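Local coordinates for peroxisomal membrane protein LPX1 (Saccharomyces cerevisiae, PDB 2Y6U) that hydrolyses acyl esters as a peroxisomal alpha/beta-hydrolase with esterase, lipase and phospholipase A activity, at the interface of chains A and B. Residues are numbered along the deposited sequence; one frame, centred on the assembly and turned at random. Chains: chain A/B, Peroxisomal membrane protein LPX1.

The interface of chains A and B. Residues chain A 126, 157-160; chain B 17-18, 116, 119.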
# COMPACT_ATOMS: atom_id res chain seq x y z
N THR A 126 5.79 9.06 2.62
CA THR A 126 6.64 8.18 3.36
C THR A 126 8.11 8.50 3.14
O THR A 126 8.97 8.31 4.07
CB THR A 126 6.40 6.65 3.06
OG1 THR A 126 6.46 6.43 1.64
CG2 THR A 126 4.90 6.28 3.61
N LEU A 157 -4.37 1.83 3.66
CA LEU A 157 -3.30 1.16 3.01
C LEU A 157 -1.98 1.20 3.84
O LEU A 157 -1.09 0.44 3.58
CB LEU A 157 -2.98 1.84 1.66
CG LEU A 157 -4.15 1.65 0.65
CD1 LEU A 157 -3.82 2.49 -0.63
CD2 LEU A 157 -4.35 0.12 0.34
N GLN A 158 -1.88 2.15 4.76
CA GLN A 158 -0.65 2.37 5.56
C GLN A 158 -1.11 3.05 6.90
O GLN A 158 -1.06 4.25 7.04
CB GLN A 158 0.27 3.25 4.79
CG GLN A 158 1.62 3.66 5.57
CD GLN A 158 2.18 2.56 6.37
OE1 GLN A 158 1.70 2.29 7.48
NE2 GLN A 158 3.21 1.87 5.83
N PRO A 159 -1.55 2.28 7.85
CA PRO A 159 -2.14 2.85 8.99
C PRO A 159 -1.11 3.34 10.05
O PRO A 159 -1.49 3.76 11.16
CB PRO A 159 -2.97 1.65 9.56
CG PRO A 159 -2.19 0.49 9.27
CD PRO A 159 -1.71 0.82 7.88
N ASN A 160 0.16 3.40 9.71
CA ASN A 160 1.15 3.79 10.70
C ASN A 160 1.71 5.17 10.41
O ASN A 160 2.66 5.59 11.03
CB ASN A 160 2.22 2.74 10.69
CG ASN A 160 1.69 1.39 10.94
OD1 ASN A 160 1.17 1.15 12.03
ND2 ASN A 160 1.82 0.44 9.94
N TRP B 17 8.30 1.62 5.12
CA TRP B 17 8.19 2.50 6.32
C TRP B 17 7.00 3.37 6.10
O TRP B 17 6.76 3.87 4.96
CB TRP B 17 9.52 3.34 6.52
CG TRP B 17 9.46 4.21 7.75
CD1 TRP B 17 9.92 3.88 9.00
CD2 TRP B 17 8.82 5.48 7.88
NE1 TRP B 17 9.59 4.86 9.89
CE2 TRP B 17 8.94 5.88 9.24
CE3 TRP B 17 8.16 6.33 7.01
CZ2 TRP B 17 8.37 7.06 9.73
CZ3 TRP B 17 7.64 7.51 7.48
CH2 TRP B 17 7.72 7.85 8.85
N PRO B 18 6.25 3.65 7.17
CA PRO B 18 6.32 3.20 8.55
C PRO B 18 5.75 1.83 8.74
O PRO B 18 5.28 1.23 7.79
CB PRO B 18 5.53 4.27 9.33
CG PRO B 18 4.54 4.76 8.34
CD PRO B 18 5.21 4.64 6.97
N ASP B 116 2.72 -5.50 7.22
CA ASP B 116 4.01 -4.76 7.02
C ASP B 116 4.93 -5.59 6.11
O ASP B 116 5.55 -5.06 5.18
CB ASP B 116 4.73 -4.51 8.32
CG ASP B 116 4.02 -3.55 9.25
OD1 ASP B 116 2.93 -3.00 8.95
OD2 ASP B 116 4.56 -3.39 10.42
N ARG B 119 3.74 -5.23 2.63
CA ARG B 119 4.28 -3.98 2.13
C ARG B 119 5.79 -4.08 1.66
O ARG B 119 6.19 -3.39 0.68
CB ARG B 119 4.05 -2.77 3.09
CG ARG B 119 2.58 -2.35 3.25
CD ARG B 119 2.22 -1.00 3.93
NE ARG B 119 2.08 -1.42 5.31
CZ ARG B 119 0.98 -1.73 5.93
NH1 ARG B 119 -0.16 -1.64 5.45
NH2 ARG B 119 1.10 -2.27 7.09
O HOH W 1 4.76 2.40 3.38
O HOH W 2 0.73 -2.11 10.23
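At the two-fold dimer interface of this alpha/beta-hydrolase, the C-terminal end of helix 146-157 in chain A and the loop after it meet helix 114-125 and an N-terminal loop of chain B. B:Arg119 reaches over from its helix and gives a guanidinium N-H, from NH1, to the backbone carbonyl O of A:Leu157 at 2.9 Å. The donor stands above the carbonyl plane, 49° out of it, and the oxygen is tilted from the guanidinium plane. One helical turn back, B:Asp116 helps fix the rotation of that guanidinium: its carboxylate OD1 accepts an N-H of B:Arg119 NH2 at 2.7 Å, a salt bridge within chain B, in the guanidinium plane and through the anti lone pair. The same OD1 reaches A:Asn160 ND2 through water 2. An alanine in place of B:Arg119 would probably leave the A:Leu157 carbonyl without this cross-chain donor and B:Asp116 without its charged mate. A:Gln158 has CG anti to the backbone N (chi1 176°) and a bend at chi2, which bring its amide beside the B:Pro18 ring, A:Gln158 CD 3.7 Å from B:Pro18 CD. Its OE1 accepts the backbone N-H of A:Asn160 at 2.9 Å, on a lone pair, which should steady the amide. NE2 is left facing chain B, where it makes a weak bond to B:Pro18 O and a water-1 bridge to B:Trp17 O. The proline follows a cis peptide bond and sets its CB over the centre of the neighbouring B:Trp17 ring; its CG packs on A:Asn160 CB at 3.9 Å, while A:Thr126 CG2 touches its CD. Repeated with the chains exchanged, the patch helps join the two subunits through polar bonds, water bridges and proline packing.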